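Local coordinates for cytosolic IMP-GMP specific 5'-nucleotidase (Legionella pneumophila subsp. pneumophila, PDB 4OHF), which probably hydrolyses the 5'-phosphate of purine nucleoside monophosphates such as IMP and GMP, as a magnesium-dependent enzyme of the HAD clan, at residues G71-S76 and E416-Y421; L82-Y87 and V114-P119; S103-K106 and S111-V114; L322-L327 and R408-G413. All blocks are in the same frame, centred on the assembly; numbering follows the deposited sequence.

Contact 1. Residues G71-S76 and E416-Y421; sequences GLVIDS and ESYFAY. With 5GP (guanosine-5'-monophosphate), chain E.
Gly71 and Phe419 meet where the chain entering strand 73-75 of the five-stranded antiparallel sheet runs against the first turn of helix 418-426, which supplies a wall of the GMP pocket. The apolar contacts are few. Phe419 CB sits 3.7 Å from Gly71 CA, the two backbones being close because glycine puts nothing between them; Phe419 CG is anti to its own N (chi1 174°), which carries the end of the ring away from residues 71-76. Val73 CG2 approaches the Tyr418 ring obliquely, 4.4 Å from CD2, while Leu84 of strand 80-84 touches both residues.

No direct hydrogen bond links the segments, but a water does: it donates to Gly71 O and accepts from Phe419 N (2.9 Å), an amide in the first turn of the helix. Ser417 is the N-cap there. Its OG accepts from Ala420 N at 3.1 Å, and the same oxygen is also hydrogen-bonded to Val409 O.

Two tyrosines of the helix also reach the nucleotide. GMP O2' lies at the edge of the Tyr418 ring, and the guanine lies over one face of Tyr421, with C8 displaced toward the rim. Tyr87 of the second subunit also packs on Tyr421, so this GMP is held at a subunit interface. Tyr421 CD2 comes within 3.4 Å of GMP N7, and its OH lies 3.4 Å from ribose C2'.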
loop_
_atom_site.group_PDB
_atom_site.type_symbol
_atom_site.label_atom_id
_atom_site.label_comp_id
_atom_site.label_asym_id
_atom_site.label_seq_id
_atom_site.Cartn_x
_atom_site.Cartn_y
_atom_site.Cartn_z
ATOM N N GLY B 71 16.742 20.138 -7.016
ATOM C CA GLY B 71 15.304 19.919 -7.063
ATOM C C GLY B 71 14.755 19.053 -8.185
ATOM O O GLY B 71 13.580 18.712 -8.175
ATOM N N LEU B 72 15.599 18.676 -9.140
ATOM C CA LEU B 72 15.155 17.867 -10.266
ATOM C C LEU B 72 14.733 16.461 -9.867
ATOM O O LEU B 72 15.145 15.945 -8.827
ATOM C CB LEU B 72 16.247 17.795 -11.334
ATOM C CG LEU B 72 16.744 19.151 -11.835
ATOM C CD1 LEU B 72 17.659 18.946 -13.041
ATOM C CD2 LEU B 72 15.551 20.052 -12.189
ATOM N N VAL B 73 13.907 15.848 -10.713
ATOM C CA VAL B 73 13.407 14.498 -10.475
ATOM C C VAL B 73 13.860 13.531 -11.570
ATOM O O VAL B 73 13.808 13.851 -12.762
ATOM C CB VAL B 73 11.859 14.471 -10.446
ATOM C CG1 VAL B 73 11.375 13.034 -10.325
ATOM C CG2 VAL B 73 11.330 15.328 -9.305
ATOM N N ILE B 74 14.293 12.343 -11.168
ATOM C CA ILE B 74 14.733 11.357 -12.142
ATOM C C ILE B 74 13.687 10.285 -12.449
ATOM O O ILE B 74 13.181 9.605 -11.554
ATOM C CB ILE B 74 16.034 10.675 -11.698
ATOM C CG1 ILE B 74 17.184 11.683 -11.772
ATOM C CG2 ILE B 74 16.319 9.464 -12.578
ATOM C CD1 ILE B 74 18.565 11.082 -11.502
ATOM N N ASP B 75 13.351 10.169 -13.727
ATOM C CA ASP B 75 12.392 9.173 -14.202
ATOM C C ASP B 75 13.264 8.023 -14.694
ATOM O O ASP B 75 13.648 7.985 -15.863
ATOM C CB ASP B 75 11.560 9.758 -15.353
ATOM C CG ASP B 75 10.598 8.750 -15.964
ATOM O OD1 ASP B 75 9.717 9.181 -16.742
ATOM O OD2 ASP B 75 10.721 7.538 -15.678
ATOM N N SER B 76 13.595 7.111 -13.782
ATOM C CA SER B 76 14.461 5.977 -14.096
ATOM C C SER B 76 13.891 5.096 -15.193
ATOM O O SER B 76 14.624 4.568 -16.028
ATOM C CB SER B 76 14.728 5.147 -12.831
ATOM O OG SER B 76 13.523 4.821 -12.164
ATOM N N GLU B 416 5.375 27.675 -8.076
ATOM C CA GLU B 416 6.470 27.113 -7.327
ATOM C C GLU B 416 6.940 25.774 -7.887
ATOM O O GLU B 416 6.166 25.010 -8.462
ATOM C CB GLU B 416 6.051 26.965 -5.870
ATOM C CG GLU B 416 5.389 28.201 -5.333
ATOM C CD GLU B 416 4.910 28.004 -3.931
ATOM O OE1 GLU B 416 5.760 27.999 -3.013
ATOM O OE2 GLU B 416 3.683 27.835 -3.753
ATOM N N SER B 417 8.229 25.512 -7.729
ATOM C CA SER B 417 8.790 24.266 -8.187
ATOM C C SER B 417 8.453 23.232 -7.122
ATOM O O SER B 417 8.125 23.577 -5.979
ATOM C CB SER B 417 10.309 24.391 -8.349
ATOM O OG SER B 417 10.928 24.675 -7.114
ATOM N N TYR B 418 8.499 21.968 -7.510
ATOM C CA TYR B 418 8.216 20.893 -6.586
ATOM C C TYR B 418 9.190 21.015 -5.408
ATOM O O TYR B 418 8.824 20.739 -4.264
ATOM C CB TYR B 418 8.369 19.540 -7.309
ATOM C CG TYR B 418 8.228 18.331 -6.406
ATOM C CD1 TYR B 418 7.019 18.050 -5.764
ATOM C CD2 TYR B 418 9.324 17.525 -6.127
ATOM C CE1 TYR B 418 6.915 17.009 -4.860
ATOM C CE2 TYR B 418 9.236 16.486 -5.225
ATOM C CZ TYR B 418 8.031 16.230 -4.590
ATOM O OH TYR B 418 7.960 15.207 -3.673
ATOM N N PHE B 419 10.426 21.432 -5.682
ATOM C CA PHE B 419 11.393 21.587 -4.608
ATOM C C PHE B 419 10.956 22.715 -3.663
ATOM O O PHE B 419 11.191 22.652 -2.445
ATOM C CB PHE B 419 12.795 21.864 -5.153
ATOM C CG PHE B 419 13.807 22.181 -4.076
ATOM C CD1 PHE B 419 14.195 23.496 -3.827
ATOM C CD2 PHE B 419 14.333 21.170 -3.275
ATOM C CE1 PHE B 419 15.090 23.798 -2.791
ATOM C CE2 PHE B 419 15.221 21.454 -2.237
ATOM C CZ PHE B 419 15.604 22.772 -1.992
ATOM N N ALA B 420 10.324 23.743 -4.219
ATOM C CA ALA B 420 9.838 24.851 -3.406
ATOM C C ALA B 420 8.811 24.318 -2.407
ATOM O O ALA B 420 8.836 24.673 -1.232
ATOM C CB ALA B 420 9.208 25.916 -4.286
ATOM N N TYR B 421 7.914 23.461 -2.882
ATOM C CA TYR B 421 6.896 22.866 -2.026
ATOM C C TYR B 421 7.551 22.098 -0.876
ATOM O O TYR B 421 7.155 22.237 0.279
ATOM C CB TYR B 421 5.971 21.929 -2.836
ATOM C CG TYR B 421 5.564 20.676 -2.076
ATOM C CD1 TYR B 421 6.198 19.451 -2.307
ATOM C CD2 TYR B 421 4.615 20.737 -1.045
ATOM C CE1 TYR B 421 5.911 18.319 -1.525
ATOM C CE2 TYR B 421 4.318 19.614 -0.257
ATOM C CZ TYR B 421 4.967 18.414 -0.498
ATOM O OH TYR B 421 4.679 17.330 0.304
HETATM P P 5GP E . -2.585 13.671 -0.222
HETATM O O1P 5GP E . -2.575 12.835 1.015
HETATM O O2P 5GP E . -2.679 15.145 0.096
HETATM O O3P 5GP E . -3.704 13.280 -1.181
HETATM O "O5'" 5GP E . -1.238 13.392 -1.058
HETATM C "C5'" 5GP E . 0.054 13.634 -0.496
HETATM C "C4'" 5GP E . 0.895 14.522 -1.409
HETATM O "O4'" 5GP E . 0.343 15.790 -1.776
HETATM C "C3'" 5GP E . 2.307 14.882 -0.899
HETATM O "O3'" 5GP E . 3.179 13.728 -0.677
HETATM C "C2'" 5GP E . 2.760 15.810 -2.007
HETATM O "O2'" 5GP E . 3.492 15.041 -3.032
HETATM C "C1'" 5GP E . 1.431 16.453 -2.507
HETATM N N9 5GP E . 1.362 17.963 -2.271
HETATM C C8 5GP E . 1.855 18.953 -3.039
HETATM N N7 5GP E . 1.593 20.177 -2.500
HETATM C C5 5GP E . 0.906 19.940 -1.348
HETATM C C6 5GP E . 0.342 20.755 -0.331
HETATM O O6 5GP E . 0.442 22.003 -0.410
HETATM N N1 5GP E . -0.313 20.160 0.736
HETATM C C2 5GP E . -0.432 18.814 0.841
HETATM N N2 5GP E . -1.080 18.261 1.896
HETATM N N3 5GP E . 0.110 17.989 -0.135
HETATM C C4 5GP E . 0.766 18.541 -1.215
HETATM O O HOH W 1 11.821 21.304 -8.229
#

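Contact 2. Residues L82-Y87 and V114-P119; sequences LKLSRY and VDLGDP. With 5GP (guanosine-5'-monophosphate), chain E.
Leu84 and Leu116 point at each other, tip to tip, where strand 80-84 of the antiparallel sheet faces a loop that folds into a type I beta turn from Asp115 to Asp118. Their methyls, Leu84 CD2 and Leu116 CD1, are 3.8 Å apart. Val114 comes at Leu84 on a slant instead. Its CG2, wedged between the backbone N and the carbonyl carbon, is the branch that touches, 3.6 Å from Leu84 CD2; its other methyl, CG1, turns to Leu82 CD1. Tyr418 of helix 418-426 closes over Leu84 and Leu116, so the small apolar cluster lies behind a residue that borders the nucleotide.

Beyond the strand, Ser85 OG accepts from Tyr87 N in an ST turn, and the next two side chains reach GMP. Arg86 bends at chi2 and chi3, which brings the edge of its guanidinium to the base: NH1 makes a weak bond to N7 (3.2 Å, 132°) and lies 3.0 Å from O6. Glu416 holds the NE of Arg86 in a salt bridge, and Arg86 of the second subunit also bonds the nucleotide. The Arg86 CD lies over one face of the Tyr87 ring, whose CE2 is 3.6 Å from GMP N7.

In the facing loop Asp115 forms an Asx turn: OD1 accepts from Gly117 N at 2.8 Å on its anti side, 21° out of the carboxylate plane.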
loop_
_atom_site.group_PDB
_atom_site.type_symbol
_atom_site.label_atom_id
_atom_site.label_comp_id
_atom_site.label_asym_id
_atom_site.label_seq_id
_atom_site.Cartn_x
_atom_site.Cartn_y
_atom_site.Cartn_z
ATOM N N LEU B 82 13.293 15.450 -14.864
ATOM C CA LEU B 82 12.200 16.416 -14.849
ATOM C C LEU B 82 12.250 17.580 -13.860
ATOM O O LEU B 82 12.781 17.460 -12.759
ATOM C CB LEU B 82 10.895 15.655 -14.613
ATOM C CG LEU B 82 10.757 14.298 -15.321
ATOM C CD1 LEU B 82 9.450 13.664 -14.914
ATOM C CD2 LEU B 82 10.805 14.468 -16.841
ATOM N N LYS B 83 11.664 18.696 -14.282
ATOM C CA LYS B 83 11.533 19.922 -13.488
ATOM C C LYS B 83 10.020 19.954 -13.194
ATOM O O LYS B 83 9.214 20.209 -14.093
ATOM C CB LYS B 83 11.895 21.148 -14.335
ATOM C CG LYS B 83 12.635 22.299 -13.625
ATOM C CD LYS B 83 11.880 22.918 -12.467
ATOM C CE LYS B 83 12.636 24.102 -11.883
ATOM N NZ LYS B 83 12.768 25.229 -12.845
ATOM N N LEU B 84 9.634 19.698 -11.953
ATOM C CA LEU B 84 8.218 19.673 -11.598
ATOM C C LEU B 84 7.712 20.890 -10.835
ATOM O O LEU B 84 8.477 21.605 -10.201
ATOM C CB LEU B 84 7.919 18.421 -10.777
ATOM C CG LEU B 84 7.627 17.091 -11.472
ATOM C CD1 LEU B 84 8.381 16.954 -12.778
ATOM C CD2 LEU B 84 7.989 15.983 -10.515
ATOM N N SER B 85 6.405 21.114 -10.901
ATOM C CA SER B 85 5.765 22.219 -10.197
ATOM C C SER B 85 5.405 21.625 -8.863
ATOM O O SER B 85 5.532 20.416 -8.680
ATOM C CB SER B 85 4.482 22.636 -10.899
ATOM O OG SER B 85 3.480 21.641 -10.717
ATOM N N ARG B 86 4.932 22.449 -7.935
ATOM C CA ARG B 86 4.586 21.933 -6.614
ATOM C C ARG B 86 3.545 20.819 -6.646
ATOM O O ARG B 86 3.490 20.008 -5.735
ATOM C CB ARG B 86 4.106 23.054 -5.683
ATOM C CG ARG B 86 2.765 23.665 -6.028
ATOM C CD ARG B 86 1.943 23.898 -4.748
ATOM N NE ARG B 86 2.614 24.757 -3.768
ATOM C CZ ARG B 86 2.905 24.387 -2.517
ATOM N NH1 ARG B 86 2.583 23.167 -2.093
ATOM N NH2 ARG B 86 3.524 25.227 -1.690
ATOM N N TYR B 87 2.722 20.765 -7.687
ATOM C CA TYR B 87 1.714 19.716 -7.771
ATOM C C TYR B 87 2.127 18.606 -8.714
ATOM O O TYR B 87 1.313 17.774 -9.101
ATOM C CB TYR B 87 0.362 20.303 -8.199
ATOM C CG TYR B 87 -0.229 21.215 -7.149
ATOM C CD1 TYR B 87 -0.728 22.475 -7.484
ATOM C CD2 TYR B 87 -0.236 20.836 -5.806
ATOM C CE1 TYR B 87 -1.206 23.333 -6.514
ATOM C CE2 TYR B 87 -0.711 21.686 -4.828
ATOM C CZ TYR B 87 -1.191 22.936 -5.188
ATOM O OH TYR B 87 -1.613 23.796 -4.207
ATOM N N VAL B 114 2.731 13.998 -12.835
ATOM C CA VAL B 114 3.397 12.715 -12.611
ATOM C C VAL B 114 3.155 12.306 -11.168
ATOM O O VAL B 114 3.062 13.159 -10.284
ATOM C CB VAL B 114 4.932 12.804 -12.859
ATOM C CG1 VAL B 114 5.206 13.269 -14.278
ATOM C CG2 VAL B 114 5.569 13.756 -11.871
ATOM N N ASP B 115 3.054 11.007 -10.924
ATOM C CA ASP B 115 2.809 10.522 -9.573
ATOM C C ASP B 115 4.122 10.162 -8.900
ATOM O O ASP B 115 4.707 9.123 -9.208
ATOM C CB ASP B 115 1.913 9.288 -9.612
ATOM C CG ASP B 115 1.281 8.981 -8.270
ATOM O OD1 ASP B 115 1.932 9.202 -7.226
ATOM O OD2 ASP B 115 0.128 8.504 -8.263
ATOM N N LEU B 116 4.580 11.014 -7.983
ATOM C CA LEU B 116 5.840 10.768 -7.280
ATOM C C LEU B 116 5.707 9.526 -6.422
ATOM O O LEU B 116 6.700 8.924 -6.028
ATOM C CB LEU B 116 6.236 11.965 -6.399
ATOM C CG LEU B 116 6.636 13.306 -7.050
ATOM C CD1 LEU B 116 7.778 13.098 -8.025
ATOM C CD2 LEU B 116 5.433 13.910 -7.769
ATOM N N GLY B 117 4.464 9.151 -6.135
ATOM C CA GLY B 117 4.210 7.961 -5.341
ATOM C C GLY B 117 4.759 6.740 -6.061
ATOM O O GLY B 117 5.235 5.794 -5.431
ATOM N N ASP B 118 4.686 6.767 -7.388
ATOM C CA ASP B 118 5.195 5.689 -8.220
ATOM C C ASP B 118 6.706 5.553 -7.965
ATOM O O ASP B 118 7.455 6.513 -8.106
ATOM C CB ASP B 118 4.909 6.018 -9.696
ATOM C CG ASP B 118 5.555 5.031 -10.661
ATOM O OD1 ASP B 118 5.316 5.146 -11.888
ATOM O OD2 ASP B 118 6.305 4.147 -10.195
ATOM N N PRO B 119 7.170 4.353 -7.587
ATOM C CA PRO B 119 8.591 4.107 -7.309
ATOM C C PRO B 119 9.549 4.338 -8.472
ATOM O O PRO B 119 10.764 4.392 -8.272
ATOM C CB PRO B 119 8.602 2.660 -6.834
ATOM C CG PRO B 119 7.473 2.058 -7.612
ATOM C CD PRO B 119 6.395 3.108 -7.458
HETATM P P 5GP E . -2.585 13.671 -0.222
HETATM O O1P 5GP E . -2.575 12.835 1.015
HETATM O O2P 5GP E . -2.679 15.145 0.096
HETATM O O3P 5GP E . -3.704 13.280 -1.181
HETATM O "O5'" 5GP E . -1.238 13.392 -1.058
HETATM C "C5'" 5GP E . 0.054 13.634 -0.496
HETATM C "C4'" 5GP E . 0.895 14.522 -1.409
HETATM O "O4'" 5GP E . 0.343 15.790 -1.776
HETATM C "C3'" 5GP E . 2.307 14.882 -0.899
HETATM O "O3'" 5GP E . 3.179 13.728 -0.677
HETATM C "C2'" 5GP E . 2.760 15.810 -2.007
HETATM O "O2'" 5GP E . 3.492 15.041 -3.032
HETATM C "C1'" 5GP E . 1.431 16.453 -2.507
HETATM N N9 5GP E . 1.362 17.963 -2.271
HETATM C C8 5GP E . 1.855 18.953 -3.039
HETATM N N7 5GP E . 1.593 20.177 -2.500
HETATM C C5 5GP E . 0.906 19.940 -1.348
HETATM C C6 5GP E . 0.342 20.755 -0.331
HETATM O O6 5GP E . 0.442 22.003 -0.410
HETATM N N1 5GP E . -0.313 20.160 0.736
HETATM C C2 5GP E . -0.432 18.814 0.841
HETATM N N2 5GP E . -1.080 18.261 1.896
HETATM N N3 5GP E . 0.110 17.989 -0.135
HETATM C C4 5GP E . 0.766 18.541 -1.215
#

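Contact 3. Residues S103-K106 and S111-V114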
loop_
_atom_site.group_PDB
_atom_site.type_symbol
_atom_site.label_atom_id
_atom_site.label_comp_id
_atom_site.label_asym_id
_atom_site.label_seq_id
_atom_site.Cartn_x
_atom_site.Cartn_y
_atom_site.Cartn_z
ATOM N N SER B 103 5.631 18.432 -27.532
ATOM C CA SER B 103 4.892 17.386 -28.226
ATOM C C SER B 103 5.246 15.995 -27.728
ATOM O O SER B 103 4.373 15.239 -27.303
ATOM C CB SER B 103 5.167 17.460 -29.725
ATOM O OG SER B 103 4.786 18.720 -30.233
ATOM N N ASP B 104 6.530 15.660 -27.791
ATOM C CA ASP B 104 6.989 14.350 -27.356
ATOM C C ASP B 104 6.769 14.115 -25.872
ATOM O O ASP B 104 6.666 12.972 -25.427
ATOM C CB ASP B 104 8.466 14.170 -27.697
ATOM C CG ASP B 104 8.714 14.135 -29.193
ATOM O OD1 ASP B 104 9.874 13.890 -29.592
ATOM O OD2 ASP B 104 7.753 14.352 -29.967
ATOM N N GLN B 105 6.696 15.196 -25.104
ATOM C CA GLN B 105 6.474 15.068 -23.670
ATOM C C GLN B 105 5.087 14.490 -23.440
ATOM O O GLN B 105 4.912 13.551 -22.655
ATOM C CB GLN B 105 6.590 16.427 -22.981
ATOM C CG GLN B 105 6.456 16.355 -21.472
ATOM C CD GLN B 105 6.526 17.716 -20.814
ATOM O OE1 GLN B 105 7.561 18.398 -20.862
ATOM N NE2 GLN B 105 5.420 18.128 -20.193
ATOM N N LYS B 106 4.102 15.049 -24.137
ATOM C CA LYS B 106 2.733 14.573 -24.009
ATOM C C LYS B 106 2.586 13.151 -24.510
ATOM O O LYS B 106 1.706 12.422 -24.064
ATOM C CB LYS B 106 1.767 15.495 -24.745
ATOM C CG LYS B 106 1.206 16.590 -23.842
ATOM C CD LYS B 106 0.472 15.980 -22.630
ATOM C CE LYS B 106 0.094 17.037 -21.594
ATOM N NZ LYS B 106 -0.774 18.104 -22.173
ATOM N N SER B 111 -0.053 12.987 -19.938
ATOM C CA SER B 111 -0.560 13.837 -18.866
ATOM C C SER B 111 0.493 14.909 -18.618
ATOM O O SER B 111 1.579 14.865 -19.203
ATOM C CB SER B 111 -0.778 13.023 -17.583
ATOM O OG SER B 111 -1.304 13.830 -16.544
ATOM N N ILE B 112 0.169 15.880 -17.774
ATOM C CA ILE B 112 1.121 16.931 -17.455
ATOM C C ILE B 112 1.629 16.668 -16.034
ATOM O O ILE B 112 2.702 17.136 -15.647
ATOM C CB ILE B 112 0.468 18.337 -17.530
ATOM C CG1 ILE B 112 1.544 19.428 -17.428
ATOM C CG2 ILE B 112 -0.554 18.507 -16.408
ATOM C CD1 ILE B 112 2.505 19.470 -18.605
ATOM N N TYR B 113 0.850 15.895 -15.275
ATOM C CA TYR B 113 1.192 15.559 -13.895
ATOM C C TYR B 113 1.810 14.164 -13.782
ATOM O O TYR B 113 1.453 13.259 -14.531
ATOM C CB TYR B 113 -0.053 15.620 -12.998
ATOM C CG TYR B 113 -0.841 16.915 -13.060
ATOM C CD1 TYR B 113 -2.065 16.973 -13.723
ATOM C CD2 TYR B 113 -0.378 18.078 -12.433
ATOM C CE1 TYR B 113 -2.812 18.150 -13.760
ATOM C CE2 TYR B 113 -1.118 19.259 -12.465
ATOM C CZ TYR B 113 -2.335 19.285 -13.131
ATOM O OH TYR B 113 -3.080 20.443 -13.162
ATOM N N VAL B 114 2.731 13.998 -12.835
ATOM C CA VAL B 114 3.397 12.715 -12.611
ATOM C C VAL B 114 3.155 12.306 -11.168
ATOM O O VAL B 114 3.062 13.159 -10.284
ATOM C CB VAL B 114 4.932 12.804 -12.859
ATOM C CG1 VAL B 114 5.206 13.269 -14.278
ATOM C CG2 VAL B 114 5.569 13.756 -11.871
#
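Lys106 and Ser111 have their CA atoms 6.2 Å apart: beyond the end of helix 102-109 the chain turns off, almost fully extended at Ser111, and passes close to Lys106 and Gln105 at Ser111-Ile112 before moving away. No hydrogen bond joins the two segments; the contact is made by Lys106 carbons against backbone and by the Gln105 amide against an isoleucine methyl. Lys106 lays its aliphatic part against the backbone of 111-112. The bend at chi2 brings CE to 3.6 Å from Ser111 O, and CE also lies 4.3 Å from Ile112 CB, so the methylenes do the touching; chi4 sets only the place of NZ. Gln105, one residue earlier, has its CG anti to the backbone N (chi1 -176°) and runs extended beyond it, carrying the amide NE2 to 3.6 Å from Ile112 CD1, where the two side chains meet at a slant. The amide's other end, OE1, has a weak bond to Ser93 OG of strand 90-95.

The segment 111-114 is shaped by an ST turn, Ser111 OG accepting from Tyr113 N (3.2 Å, 153°). Past the serine, Ile112 shares backbone hydrogen bonding with Ile90, and Val114 with Gly88, which joins the loop after the helix to the start of strand 90-95 and the residues before it. Ile112 CG2 sits over the centre of the Tyr113 ring, 3.4 Å above its plane, and Tyr113 itself packs on Arg10 of the second subunit.

Contact 4. Residues L322-L327 and R408-G413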
loop_
_atom_site.group_PDB
_atom_site.type_symbol
_atom_site.label_atom_id
_atom_site.label_comp_id
_atom_site.label_asym_id
_atom_site.label_seq_id
_atom_site.Cartn_x
_atom_site.Cartn_y
_atom_site.Cartn_z
ATOM N N LEU B 322 15.661 24.688 7.697
ATOM C CA LEU B 322 16.521 24.275 6.611
ATOM C C LEU B 322 17.498 25.351 6.129
ATOM O O LEU B 322 17.229 26.554 6.183
ATOM C CB LEU B 322 15.633 23.844 5.458
ATOM C CG LEU B 322 16.211 22.960 4.379
ATOM C CD1 LEU B 322 16.514 21.607 4.967
ATOM C CD2 LEU B 322 15.191 22.845 3.238
ATOM N N VAL B 323 18.654 24.894 5.679
ATOM C CA VAL B 323 19.670 25.766 5.123
ATOM C C VAL B 323 19.727 25.347 3.649
ATOM O O VAL B 323 19.913 24.167 3.345
ATOM C CB VAL B 323 21.030 25.525 5.805
ATOM C CG1 VAL B 323 22.146 25.863 4.863
ATOM C CG2 VAL B 323 21.144 26.378 7.048
ATOM N N VAL B 324 19.512 26.292 2.739
ATOM C CA VAL B 324 19.565 25.995 1.307
ATOM C C VAL B 324 20.691 26.805 0.662
ATOM O O VAL B 324 20.507 27.956 0.270
ATOM C CB VAL B 324 18.237 26.328 0.625
ATOM C CG1 VAL B 324 18.260 25.874 -0.816
ATOM C CG2 VAL B 324 17.103 25.659 1.367
ATOM N N GLU B 325 21.861 26.187 0.570
ATOM C CA GLU B 325 23.045 26.818 0.003
ATOM C C GLU B 325 22.793 27.550 -1.315
ATOM O O GLU B 325 23.303 28.650 -1.513
ATOM C CB GLU B 325 24.144 25.763 -0.187
ATOM C CG GLU B 325 25.369 26.237 -0.967
ATOM C CD GLU B 325 26.490 26.747 -0.076
ATOM O OE1 GLU B 325 27.446 25.970 0.166
ATOM O OE2 GLU B 325 26.421 27.915 0.389
ATOM N N GLU B 326 22.008 26.952 -2.210
ATOM C CA GLU B 326 21.741 27.560 -3.512
ATOM C C GLU B 326 20.999 28.893 -3.504
ATOM O O GLU B 326 20.979 29.587 -4.518
ATOM C CB GLU B 326 21.000 26.580 -4.420
ATOM C CG GLU B 326 21.792 25.332 -4.753
ATOM C CD GLU B 326 21.723 24.263 -3.681
ATOM O OE1 GLU B 326 21.233 24.556 -2.567
ATOM O OE2 GLU B 326 22.167 23.118 -3.956
ATOM N N LEU B 327 20.377 29.254 -2.392
ATOM C CA LEU B 327 19.689 30.539 -2.318
ATOM C C LEU B 327 20.659 31.640 -2.692
ATOM O O LEU B 327 20.259 32.672 -3.213
ATOM C CB LEU B 327 19.199 30.816 -0.904
ATOM C CG LEU B 327 17.765 30.484 -0.532
ATOM C CD1 LEU B 327 17.564 30.901 0.920
ATOM C CD2 LEU B 327 16.797 31.209 -1.453
ATOM N N ARG B 408 15.011 28.664 -12.576
ATOM C CA ARG B 408 15.136 28.738 -11.115
ATOM C C ARG B 408 14.866 27.479 -10.316
ATOM O O ARG B 408 14.080 26.613 -10.714
ATOM C CB ARG B 408 14.232 29.839 -10.568
ATOM C CG ARG B 408 14.840 31.212 -10.659
ATOM C CD ARG B 408 13.845 32.291 -10.318
ATOM N NE ARG B 408 13.158 32.752 -11.513
ATOM C CZ ARG B 408 12.280 33.744 -11.513
ATOM N NH1 ARG B 408 11.992 34.363 -10.371
ATOM N NH2 ARG B 408 11.701 34.125 -12.646
ATOM N N VAL B 409 15.522 27.399 -9.167
ATOM C CA VAL B 409 15.360 26.269 -8.270
ATOM C C VAL B 409 13.980 26.298 -7.627
ATOM O O VAL B 409 13.340 25.257 -7.505
ATOM C CB VAL B 409 16.427 26.295 -7.142
ATOM C CG1 VAL B 409 16.066 25.319 -6.049
ATOM C CG2 VAL B 409 17.792 25.958 -7.713
ATOM N N PHE B 410 13.521 27.487 -7.231
ATOM C CA PHE B 410 12.233 27.623 -6.551
ATOM C C PHE B 410 11.008 27.852 -7.431
ATOM O O PHE B 410 9.874 27.763 -6.958
ATOM C CB PHE B 410 12.318 28.735 -5.494
ATOM C CG PHE B 410 13.213 28.402 -4.317
ATOM C CD1 PHE B 410 12.681 27.845 -3.150
ATOM C CD2 PHE B 410 14.588 28.647 -4.370
ATOM C CE1 PHE B 410 13.493 27.549 -2.070
ATOM C CE2 PHE B 410 15.408 28.349 -3.286
ATOM C CZ PHE B 410 14.864 27.799 -2.136
ATOM N N ARG B 411 11.215 28.133 -8.710
ATOM C CA ARG B 411 10.078 28.378 -9.599
ATOM C C ARG B 411 9.997 27.387 -10.742
ATOM O O ARG B 411 11.011 27.034 -11.329
ATOM C CB ARG B 411 10.141 29.807 -10.166
ATOM C CG ARG B 411 9.936 30.914 -9.141
ATOM C CD ARG B 411 8.516 30.931 -8.574
ATOM N NE ARG B 411 8.498 30.674 -7.129
ATOM C CZ ARG B 411 8.821 31.562 -6.185
ATOM N NH1 ARG B 411 9.194 32.792 -6.524
ATOM N NH2 ARG B 411 8.760 31.221 -4.895
ATOM N N ALA B 412 8.779 26.927 -11.025
ATOM C CA ALA B 412 8.503 25.994 -12.120
ATOM C C ALA B 412 7.500 26.722 -13.015
ATOM O O ALA B 412 6.320 26.379 -13.079
ATOM C CB ALA B 412 7.899 24.719 -11.588
ATOM N N GLY B 413 7.987 27.733 -13.714
ATOM C CA GLY B 413 7.124 28.523 -14.559
ATOM C C GLY B 413 6.775 29.735 -13.724
ATOM O O GLY B 413 7.666 30.411 -13.176
#
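Phe410 pushes the far end of its ring between Val324 and Leu327. Leu327 crosses it at about a right angle, CD2 lying 3.7 Å from Phe410 CE2, while Val324 comes from the opposite direction with CG1 4.1 Å from Phe410 CZ. Both methyl groups approach the ring obliquely. Phe410 CG stands anti to the carbonyl carbon (chi1 -68°), which sends the ring toward residues 322-327.

Behind the two aliphatic residues stands a type I beta turn, closed by Leu327 N to Val324 O at 3.0 Å. It takes the chain out of strand 319-323 of the large mixed sheet, the Rossmann-like core of a HAD enzyme, into helix 327-336.

On the other side the Phe410 backbone is bonded to Ser417. Ala420 and Glu330 touch its side chain, and Glu330 OE2 also accepts from Val409 N. The Arg411 side chain folds back toward the Phe410 carbonyl, with a weak NE to O bond of 3.2 Å, and its NH1 forms a salt bridge to Asp456 of the second subunit.

Contacts 1 and 2 lie side by side, their centres 7 Å apart, with strands 73-75 and 80-84 as neighbours in the antiparallel sheet; both touch the same GMP. Contact 3, 12 Å from contact 2 centre to centre, shares Val114 with it and involves helix 102-109 and the loop that follows. Contact 4, 11 Å from contact 1 between centres, joins the end of a strand of the large mixed sheet to residues 408-413 and meets contact 1 through Ser417, which bonds to Val409 and Phe410. Along the chain contacts 2, 3 and 4 all fall between residues 71-76 and 416-421. Helix 418-426 touches both the end of a HAD-core strand and GMP, so it could link the two in the allosteric regulation of this enzyme.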